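Local coordinates for ABC transporter sugar binding protein (Xanthomonas axonopodis pv. citri, PDB 3UOR), which probably binds maltose or related sugars in the periplasm and delivers them to an ABC importer, at residues K29-F34 against T57-V62; E46-F51 against W318-Y323; L83-Q88 against K309-K314. One frame throughout, in Å; residues are numbered along the deposited sequence.

Contact 1. Residues K29-F34 against T57-V62; sequences KTTVRF and TIHVDV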
loop_
_atom_site.group_PDB
_atom_site.type_symbol
_atom_site.label_atom_id
_atom_site.label_comp_id
_atom_site.label_asym_id
_atom_site.label_seq_id
_atom_site.Cartn_x
_atom_site.Cartn_y
_atom_site.Cartn_z
ATOM N N LYS A 29 -15.848 32.057 -5.209
ATOM C CA LYS A 29 -15.707 32.611 -6.552
ATOM C C LYS A 29 -14.711 31.832 -7.419
ATOM O O LYS A 29 -15.008 31.539 -8.579
ATOM C CB LYS A 29 -15.336 34.096 -6.497
ATOM C CG LYS A 29 -16.445 35.023 -6.976
ATOM C CD LYS A 29 -16.810 34.725 -8.420
ATOM C CE LYS A 29 -17.927 35.625 -8.897
ATOM N NZ LYS A 29 -17.519 37.054 -8.855
ATOM N N THR A 30 -13.541 31.502 -6.865
ATOM C CA THR A 30 -12.531 30.717 -7.594
ATOM C C THR A 30 -12.842 29.225 -7.551
ATOM O O THR A 30 -12.902 28.623 -6.477
ATOM C CB THR A 30 -11.095 30.881 -7.026
ATOM O OG1 THR A 30 -10.720 32.260 -6.976
ATOM C CG2 THR A 30 -10.100 30.137 -7.904
ATOM N N THR A 31 -13.020 28.613 -8.714
ATOM C CA THR A 31 -13.327 27.192 -8.742
ATOM C C THR A 31 -12.111 26.326 -9.038
ATOM O O THR A 31 -11.412 26.515 -10.033
ATOM C CB THR A 31 -14.460 26.853 -9.718
ATOM O OG1 THR A 31 -15.705 27.299 -9.168
ATOM C CG2 THR A 31 -14.536 25.350 -9.934
ATOM N N VAL A 32 -11.878 25.372 -8.146
ATOM C CA VAL A 32 -10.827 24.377 -8.287
ATOM C C VAL A 32 -11.447 23.017 -8.620
ATOM O O VAL A 32 -12.421 22.595 -7.991
ATOM C CB VAL A 32 -10.002 24.301 -6.988
ATOM C CG1 VAL A 32 -9.281 22.994 -6.886
ATOM C CG2 VAL A 32 -9.027 25.463 -6.937
ATOM N N ARG A 33 -10.906 22.342 -9.628
ATOM C CA ARG A 33 -11.382 21.007 -9.967
ATOM C C ARG A 33 -10.483 19.923 -9.383
ATOM O O ARG A 33 -9.289 19.832 -9.690
ATOM C CB ARG A 33 -11.549 20.839 -11.473
ATOM C CG ARG A 33 -12.697 21.665 -12.040
ATOM C CD ARG A 33 -12.876 21.387 -13.518
ATOM N NE ARG A 33 -11.608 21.505 -14.236
ATOM C CZ ARG A 33 -11.070 20.542 -14.979
ATOM N NH1 ARG A 33 -11.693 19.373 -15.124
ATOM N NH2 ARG A 33 -9.908 20.757 -15.586
ATOM N N PHE A 34 -11.096 19.101 -8.542
ATOM C CA PHE A 34 -10.416 18.073 -7.767
ATOM C C PHE A 34 -10.972 16.702 -8.164
ATOM O O PHE A 34 -12.142 16.408 -7.926
ATOM C CB PHE A 34 -10.670 18.351 -6.278
ATOM C CG PHE A 34 -10.095 17.328 -5.346
ATOM C CD1 PHE A 34 -9.098 16.460 -5.755
ATOM C CD2 PHE A 34 -10.546 17.253 -4.042
ATOM C CE1 PHE A 34 -8.570 15.518 -4.881
ATOM C CE2 PHE A 34 -10.024 16.323 -3.164
ATOM C CZ PHE A 34 -9.029 15.451 -3.585
ATOM N N THR A 57 -14.170 32.144 -0.600
ATOM C CA THR A 57 -13.748 32.630 -1.912
ATOM C C THR A 57 -13.369 31.477 -2.842
ATOM O O THR A 57 -13.106 31.682 -4.034
ATOM C CB THR A 57 -12.534 33.571 -1.788
ATOM O OG1 THR A 57 -11.444 32.876 -1.160
ATOM C CG2 THR A 57 -12.900 34.801 -0.960
ATOM N N ILE A 58 -13.330 30.265 -2.284
ATOM C CA ILE A 58 -12.910 29.075 -3.022
ATOM C C ILE A 58 -14.037 28.060 -3.138
ATOM O O ILE A 58 -14.604 27.636 -2.135
ATOM C CB ILE A 58 -11.708 28.393 -2.344
ATOM C CG1 ILE A 58 -10.483 29.309 -2.374
ATOM C CG2 ILE A 58 -11.387 27.085 -3.027
ATOM C CD1 ILE A 58 -9.388 28.889 -1.419
ATOM N N HIS A 59 -14.369 27.686 -4.367
ATOM C CA HIS A 59 -15.276 26.571 -4.601
ATOM C C HIS A 59 -14.474 25.367 -5.085
ATOM O O HIS A 59 -13.592 25.497 -5.934
ATOM C CB HIS A 59 -16.359 26.932 -5.618
ATOM C CG HIS A 59 -17.069 25.744 -6.195
ATOM N ND1 HIS A 59 -17.783 24.853 -5.420
ATOM C CD2 HIS A 59 -17.178 25.302 -7.470
ATOM C CE1 HIS A 59 -18.295 23.911 -6.194
ATOM N NE2 HIS A 59 -17.945 24.162 -7.442
ATOM N N VAL A 60 -14.770 24.200 -4.523
ATOM C CA VAL A 60 -14.099 22.971 -4.917
ATOM C C VAL A 60 -15.081 22.033 -5.607
ATOM O O VAL A 60 -16.066 21.592 -5.007
ATOM C CB VAL A 60 -13.495 22.239 -3.713
ATOM C CG1 VAL A 60 -12.790 20.990 -4.189
ATOM C CG2 VAL A 60 -12.543 23.154 -2.944
ATOM N N ASP A 61 -14.813 21.739 -6.871
ATOM C CA ASP A 61 -15.651 20.826 -7.620
ATOM C C ASP A 61 -15.037 19.439 -7.563
ATOM O O ASP A 61 -14.051 19.158 -8.249
ATOM C CB ASP A 61 -15.784 21.297 -9.069
ATOM C CG ASP A 61 -16.476 20.278 -9.954
ATOM O OD1 ASP A 61 -17.250 19.446 -9.427
ATOM O OD2 ASP A 61 -16.239 20.305 -11.181
ATOM N N VAL A 62 -15.609 18.576 -6.732
ATOM C CA VAL A 62 -15.084 17.221 -6.581
ATOM C C VAL A 62 -15.738 16.254 -7.567
ATOM O O VAL A 62 -16.962 16.108 -7.598
ATOM C CB VAL A 62 -15.246 16.690 -5.143
ATOM C CG1 VAL A 62 -14.713 15.270 -5.044
ATOM C CG2 VAL A 62 -14.516 17.588 -4.158
#

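Contact 2. Residues E46-F51 against W318-Y323; sequences ELVADF and WKLIEY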
loop_
_atom_site.group_PDB
_atom_site.type_symbol
_atom_site.label_atom_id
_atom_site.label_comp_id
_atom_site.label_asym_id
_atom_site.label_seq_id
_atom_site.Cartn_x
_atom_site.Cartn_y
_atom_site.Cartn_z
ATOM N N GLU A 46 -17.272 15.311 1.547
ATOM C CA GLU A 46 -17.857 15.793 2.804
ATOM C C GLU A 46 -16.891 16.765 3.451
ATOM O O GLU A 46 -17.281 17.821 3.957
ATOM C CB GLU A 46 -18.083 14.654 3.781
ATOM C CG GLU A 46 -19.068 13.623 3.329
ATOM C CD GLU A 46 -19.187 12.510 4.340
ATOM O OE1 GLU A 46 -19.183 11.341 3.914
ATOM O OE2 GLU A 46 -19.257 12.807 5.557
ATOM N N LEU A 47 -15.620 16.379 3.437
ATOM C CA LEU A 47 -14.571 17.157 4.064
ATOM C C LEU A 47 -14.422 18.515 3.404
ATOM O O LEU A 47 -14.181 19.499 4.088
ATOM C CB LEU A 47 -13.239 16.400 4.036
ATOM C CG LEU A 47 -13.044 15.289 5.074
ATOM C CD1 LEU A 47 -14.249 14.403 5.159
ATOM C CD2 LEU A 47 -11.828 14.475 4.718
ATOM N N VAL A 48 -14.557 18.583 2.080
ATOM C CA VAL A 48 -14.333 19.865 1.410
ATOM C C VAL A 48 -15.434 20.852 1.789
ATOM O O VAL A 48 -15.220 22.067 1.776
ATOM C CB VAL A 48 -14.191 19.759 -0.136
ATOM C CG1 VAL A 48 -13.245 18.658 -0.504
ATOM C CG2 VAL A 48 -15.535 19.536 -0.800
ATOM N N ALA A 49 -16.602 20.324 2.149
ATOM C CA ALA A 49 -17.694 21.167 2.621
ATOM C C ALA A 49 -17.192 22.082 3.732
ATOM O O ALA A 49 -17.418 23.290 3.698
ATOM C CB ALA A 49 -18.870 20.317 3.097
ATOM N N ASP A 50 -16.491 21.511 4.709
ATOM C CA ASP A 50 -15.938 22.316 5.798
ATOM C C ASP A 50 -14.770 23.195 5.345
ATOM O O ASP A 50 -14.486 24.214 5.965
ATOM C CB ASP A 50 -15.513 21.427 6.963
ATOM C CG ASP A 50 -14.745 22.182 8.025
ATOM O OD1 ASP A 50 -13.502 22.159 7.990
ATOM O OD2 ASP A 50 -15.377 22.786 8.907
ATOM N N PHE A 51 -14.084 22.797 4.275
ATOM C CA PHE A 51 -12.994 23.612 3.736
ATOM C C PHE A 51 -13.552 24.859 3.060
ATOM O O PHE A 51 -12.991 25.952 3.190
ATOM C CB PHE A 51 -12.143 22.817 2.743
ATOM C CG PHE A 51 -11.199 23.666 1.904
ATOM C CD1 PHE A 51 -9.975 24.081 2.412
ATOM C CD2 PHE A 51 -11.522 24.008 0.595
ATOM C CE1 PHE A 51 -9.096 24.848 1.640
ATOM C CE2 PHE A 51 -10.650 24.779 -0.185
ATOM C CZ PHE A 51 -9.433 25.194 0.341
ATOM N N TRP A 318 -3.094 24.537 -3.765
ATOM C CA TRP A 318 -2.234 24.172 -2.660
ATOM C C TRP A 318 -2.975 24.250 -1.327
ATOM O O TRP A 318 -2.806 23.392 -0.471
ATOM C CB TRP A 318 -0.993 25.050 -2.585
ATOM C CG TRP A 318 -0.306 24.820 -1.285
ATOM C CD1 TRP A 318 -0.256 25.668 -0.216
ATOM C CD2 TRP A 318 0.371 23.625 -0.881
ATOM N NE1 TRP A 318 0.439 25.081 0.823
ATOM C CE2 TRP A 318 0.836 23.829 0.435
ATOM C CE3 TRP A 318 0.651 22.409 -1.515
ATOM C CZ2 TRP A 318 1.562 22.861 1.129
ATOM C CZ3 TRP A 318 1.366 21.451 -0.826
ATOM C CH2 TRP A 318 1.815 21.683 0.484
ATOM N N LYS A 319 -3.783 25.286 -1.135
ATOM C CA LYS A 319 -4.506 25.435 0.137
ATOM C C LYS A 319 -5.404 24.233 0.403
ATOM O O LYS A 319 -5.529 23.780 1.539
ATOM C CB LYS A 319 -5.343 26.724 0.164
ATOM C CG LYS A 319 -4.525 28.013 0.252
ATOM C CD LYS A 319 -5.449 29.228 0.202
ATOM C CE LYS A 319 -4.695 30.554 0.324
ATOM N NZ LYS A 319 -4.445 30.921 1.747
ATOM N N LEU A 320 -6.040 23.723 -0.643
ATOM C CA LEU A 320 -6.877 22.546 -0.490
ATOM C C LEU A 320 -6.042 21.348 -0.023
ATOM O O LEU A 320 -6.473 20.572 0.833
ATOM C CB LEU A 320 -7.602 22.223 -1.796
ATOM C CG LEU A 320 -8.235 20.844 -1.834
ATOM C CD1 LEU A 320 -9.260 20.690 -0.738
ATOM C CD2 LEU A 320 -8.857 20.596 -3.191
ATOM N N ILE A 321 -4.839 21.209 -0.565
ATOM C CA ILE A 321 -4.015 20.046 -0.243
ATOM C C ILE A 321 -3.507 20.151 1.181
ATOM O O ILE A 321 -3.437 19.160 1.921
ATOM C CB ILE A 321 -2.826 19.896 -1.198
ATOM C CG1 ILE A 321 -3.301 19.413 -2.571
ATOM C CG2 ILE A 321 -1.844 18.885 -0.654
ATOM C CD1 ILE A 321 -2.171 19.208 -3.542
ATOM N N GLU A 322 -3.179 21.377 1.559
ATOM C CA GLU A 322 -2.706 21.683 2.889
ATOM C C GLU A 322 -3.791 21.371 3.898
ATOM O O GLU A 322 -3.512 20.778 4.935
ATOM C CB GLU A 322 -2.327 23.157 2.972
ATOM C CG GLU A 322 -1.494 23.489 4.179
ATOM C CD GLU A 322 -1.122 24.960 4.225
ATOM O OE1 GLU A 322 -2.025 25.789 4.449
ATOM O OE2 GLU A 322 0.065 25.279 4.042
ATOM N N TYR A 323 -5.026 21.763 3.587
ATOM C CA TYR A 323 -6.176 21.469 4.445
ATOM C C TYR A 323 -6.291 19.961 4.672
ATOM O O TYR A 323 -6.457 19.504 5.804
ATOM C CB TYR A 323 -7.467 22.011 3.822
ATOM C CG TYR A 323 -8.737 21.598 4.541
ATOM C CD1 TYR A 323 -9.208 22.310 5.637
ATOM C CD2 TYR A 323 -9.468 20.502 4.112
ATOM C CE1 TYR A 323 -10.373 21.926 6.291
ATOM C CE2 TYR A 323 -10.625 20.104 4.757
ATOM C CZ TYR A 323 -11.073 20.813 5.843
ATOM O OH TYR A 323 -12.228 20.399 6.471
#

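Contact 3. Residues L83-Q88 against K309-K314; sequences LPDVCQ and KSSQHK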
loop_
_atom_site.group_PDB
_atom_site.type_symbol
_atom_site.label_atom_id
_atom_site.label_comp_id
_atom_site.label_asym_id
_atom_site.label_seq_id
_atom_site.Cartn_x
_atom_site.Cartn_y
_atom_site.Cartn_z
ATOM N N LEU A 83 -6.932 18.608 -17.778
ATOM C CA LEU A 83 -6.601 18.078 -16.458
ATOM C C LEU A 83 -7.200 18.935 -15.347
ATOM O O LEU A 83 -7.308 20.149 -15.482
ATOM C CB LEU A 83 -5.083 18.015 -16.270
ATOM C CG LEU A 83 -4.286 17.106 -17.196
ATOM C CD1 LEU A 83 -2.804 17.200 -16.859
ATOM C CD2 LEU A 83 -4.788 15.666 -17.090
ATOM N N PRO A 84 -7.578 18.302 -14.232
ATOM C CA PRO A 84 -8.094 19.073 -13.100
ATOM C C PRO A 84 -6.950 19.823 -12.437
ATOM O O PRO A 84 -5.799 19.644 -12.829
ATOM C CB PRO A 84 -8.626 17.992 -12.170
ATOM C CG PRO A 84 -7.763 16.807 -12.465
ATOM C CD PRO A 84 -7.451 16.868 -13.925
ATOM N N ASP A 85 -7.259 20.653 -11.448
ATOM C CA ASP A 85 -6.226 21.369 -10.706
ATOM C C ASP A 85 -5.578 20.462 -9.685
ATOM O O ASP A 85 -4.355 20.346 -9.626
ATOM C CB ASP A 85 -6.833 22.572 -9.990
ATOM C CG ASP A 85 -7.620 23.460 -10.931
ATOM O OD1 ASP A 85 -8.865 23.508 -10.814
ATOM O OD2 ASP A 85 -6.989 24.078 -11.807
ATOM N N VAL A 86 -6.409 19.826 -8.873
ATOM C CA VAL A 86 -5.915 18.909 -7.866
ATOM C C VAL A 86 -6.389 17.492 -8.184
ATOM O O VAL A 86 -7.490 17.285 -8.707
ATOM C CB VAL A 86 -6.352 19.351 -6.469
ATOM C CG1 VAL A 86 -5.867 18.355 -5.410
ATOM C CG2 VAL A 86 -5.816 20.744 -6.193
ATOM N N CYS A 87 -5.543 16.515 -7.897
ATOM C CA CYS A 87 -5.873 15.145 -8.247
ATOM C C CYS A 87 -5.288 14.148 -7.258
ATOM O O CYS A 87 -4.126 14.257 -6.844
ATOM C CB CYS A 87 -5.375 14.831 -9.659
ATOM S SG CYS A 87 -5.954 13.253 -10.319
ATOM N N GLN A 88 -6.105 13.168 -6.894
ATOM C CA GLN A 88 -5.651 12.016 -6.131
ATOM C C GLN A 88 -4.925 11.069 -7.090
ATOM O O GLN A 88 -5.475 10.690 -8.130
ATOM C CB GLN A 88 -6.854 11.292 -5.528
ATOM C CG GLN A 88 -6.504 9.962 -4.908
ATOM C CD GLN A 88 -7.713 9.137 -4.538
ATOM O OE1 GLN A 88 -8.853 9.562 -4.717
ATOM N NE2 GLN A 88 -7.467 7.935 -4.012
ATOM N N LYS A 309 0.506 20.851 -13.504
ATOM C CA LYS A 309 1.172 22.121 -13.771
ATOM C C LYS A 309 0.470 22.975 -14.824
ATOM O O LYS A 309 0.828 24.136 -15.022
ATOM C CB LYS A 309 2.672 21.938 -14.051
ATOM C CG LYS A 309 3.022 21.336 -15.365
ATOM C CD LYS A 309 4.411 20.730 -15.313
ATOM C CE LYS A 309 5.480 21.771 -15.078
ATOM N NZ LYS A 309 6.822 21.116 -14.996
ATOM N N SER A 310 -0.555 22.418 -15.463
ATOM C CA SER A 310 -1.411 23.195 -16.370
ATOM C C SER A 310 -2.507 23.998 -15.646
ATOM O O SER A 310 -3.249 24.750 -16.278
ATOM C CB SER A 310 -2.048 22.283 -17.424
ATOM O OG SER A 310 -2.842 21.266 -16.827
ATOM N N SER A 311 -2.614 23.834 -14.328
ATOM C CA SER A 311 -3.642 24.510 -13.535
ATOM C C SER A 311 -3.428 26.014 -13.485
ATOM O O SER A 311 -2.290 26.477 -13.420
ATOM C CB SER A 311 -3.621 23.961 -12.111
ATOM O OG SER A 311 -4.161 24.886 -11.180
ATOM N N GLN A 312 -4.522 26.776 -13.483
ATOM C CA GLN A 312 -4.444 28.238 -13.386
ATOM C C GLN A 312 -4.428 28.717 -11.934
ATOM O O GLN A 312 -3.900 29.785 -11.625
ATOM C CB GLN A 312 -5.629 28.896 -14.101
ATOM C CG GLN A 312 -5.968 28.312 -15.462
ATOM C CD GLN A 312 -4.861 28.510 -16.483
ATOM O OE1 GLN A 312 -4.005 29.381 -16.329
ATOM N NE2 GLN A 312 -4.876 27.699 -17.536
ATOM N N HIS A 313 -5.028 27.934 -11.045
ATOM C CA HIS A 313 -5.135 28.320 -9.645
ATOM C C HIS A 313 -4.310 27.381 -8.791
ATOM O O HIS A 313 -4.852 26.508 -8.112
ATOM C CB HIS A 313 -6.591 28.265 -9.194
ATOM C CG HIS A 313 -7.566 28.612 -10.270
ATOM N ND1 HIS A 313 -7.926 29.912 -10.556
ATOM C CD2 HIS A 313 -8.249 27.830 -11.141
ATOM C CE1 HIS A 313 -8.792 29.913 -11.554
ATOM N NE2 HIS A 313 -9.003 28.664 -11.928
ATOM N N LYS A 314 -2.998 27.557 -8.825
ATOM C CA LYS A 314 -2.122 26.666 -8.087
ATOM C C LYS A 314 -2.153 26.958 -6.596
ATOM O O LYS A 314 -2.101 26.043 -5.776
ATOM C CB LYS A 314 -0.708 26.702 -8.662
ATOM C CG LYS A 314 -0.650 25.979 -9.991
ATOM C CD LYS A 314 0.690 26.093 -10.689
ATOM C CE LYS A 314 0.581 25.511 -12.096
ATOM N NZ LYS A 314 1.895 25.366 -12.769
HETATM O O HOH W 1 -4.660 21.731 -15.250
#

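Contact 1. Residues K29-F34 against T57-V62
K29 N opens the pairing of two parallel strands with a weak bond to T57 O, the same oxygen that T30 N grips more firmly, at 2.9 Å. T30 O then receives H59 N at 2.7 Å. T31 comes next, on the opposite face of the sheet, beside H59 and pointing the same way. Its OG1 lies at the edge of the imidazole, in the ring plane, 3.0 Å from H59 CD2, while CG2 touches the same carbon from farther off. The histidine CG stands anti to the backbone N (chi1 163°), which turns the ring alongside the threonine, and H59 ND1 makes a weak hydrogen bond to E52.

V32 uses both its N-H and its C=O on the same neighbour, V32 N to H59 O and D61 N to V32 O, each 2.8 Å long and almost straight. R33 and D61 run side by side on the face of T31, yet their charged ends do not meet: R33 NE and D61 OD2 are 5.7 Å apart. F34 N closes the series on D61 O. On the other face the F34 side chain lies alongside two valines of the neighbouring strand, its CB 4.0 Å from V60 CG1, which sits at the ring edge, and CD2 against V62 CG2. V32, F34 and V60 lie buried beneath helices 39-52 and 314-324. Strand 30-36, helix 39-52 and strand 58-64 together form a beta-alpha-beta unit, the building block of the alpha/beta lobes of periplasmic binding proteins.

Contact 2. Residues E46-F51 against W318-Y323
Two helices that pack on one face of the central sheet of an alpha/beta lobe meet here, F51 of helix 39-52 lying against Y323 of helix 314-324. The axes of the two short segments cross at 115° and approach to 10.9 Å, a gap bridged by the two aromatic side chains, which slide past each other in opposite directions. F51 CB sits over the centre of the tyrosine ring, 3.7 Å from the Y323 ring centroid, in a CH-pi contact. Farther out, F51 CD1 approaches Y323 CG to 3.5 Å, with the two ring planes inclined at 59°. Both side chains leave their helices with CG anti to the backbone N (chi1 167° for F51), and this reach carries the phenyl ring across to the backbone of the other helix, where F51 CZ comes within 3.8 Å of L320 CA. L320 CD1 covers one face of that ring, near its rim.

The sheet forms the floor of this helix pair: F51 also packs on I58 and V60 of strand 58-64, V48 on V62, and L320 on V60. Helix 327-337 adds V329 and R332 against Y323, which is buried.

The phenol end of Y323 is held by D50. Y323 OH donates to D50 OD1 over 2.7 Å, using the anti lone pair of that oxygen; the aspartate crosses the tyrosine at about a right angle. L47 O lies 3.2 Å from Y323 OH, so the hydroxyl ends close to the backbone of the helix as well as to the acid.

Contact 3. Residues L83-Q88 against K309-K314
D85 and S311 make the tight part of this contact, where the loop leading into strand 86-90 meets the turn between strand 303-307 and helix 314-324. S311 OG donates to D85 OD2 over 3.0 Å, meeting the oxygen on its anti side and 25° out of the carboxylate plane. The serine CB closes in on the same oxygen, with S311 CB to D85 OD2 at 3.4 Å. In S311 the hydroxyl stands anti to the backbone N (chi1 156°), turned toward the acid, and it also accepts a weak bond from H313 N. The other carboxylate oxygen, D85 OD1, takes the backbone N-H of R33 on strand 30-36, so the buried acid is gripped through both oxygens. S317 of helix 314-324 packs against both D85 and S311. Beside this pair, the H313 ring brings its edge to the aspartate, CD2 lying 4.0 Å from D85 OD2.

Toward the surface the fit is looser. L83 CB comes no nearer to the exposed S310 than 4.0 Å, measured to S310 OG, and a water lies between the two residues instead. This water donates to L83 O over 3.1 Å; its distance to S310 OG is unusually short, and that length is doubtful. Within the turn, K314 NZ bonds to K309 O, closing the chain on itself at the start of the helix; the same amine forms a salt bridge to E104.

D85 thus spends its carboxylate on a backbone N-H from one strand and a hydroxyl from the turn. Neither partner is itself charged, and the two donors probably stabilise a negative aspartate in this buried place, while on the outer side a water sits between L83 O and S310 OG.

Overall arrangement
All three contacts lie in one lobe. Centres are about 10 Å apart for contacts 1 and 2, about 11 Å for 1 and 3, and about 15 Å for 2 and 3. Contact 1 pairs the first two strands of the sheet; contact 3 adjoins it through strand 86-90, the other neighbour of strand 30-36, and contact 2 lies on the sheet, where L320 reaches F34 and V86. Along the chain the segments of contacts 1 and 2 alternate, helix 39-52 lying between the strands of contact 1; contact 1 closes before contact 3 opens, and contact 3 is nested within contact 2. Residues 309-323 return late in the chain to complete the N-terminal lobe, as expected for a periplasmic binding protein.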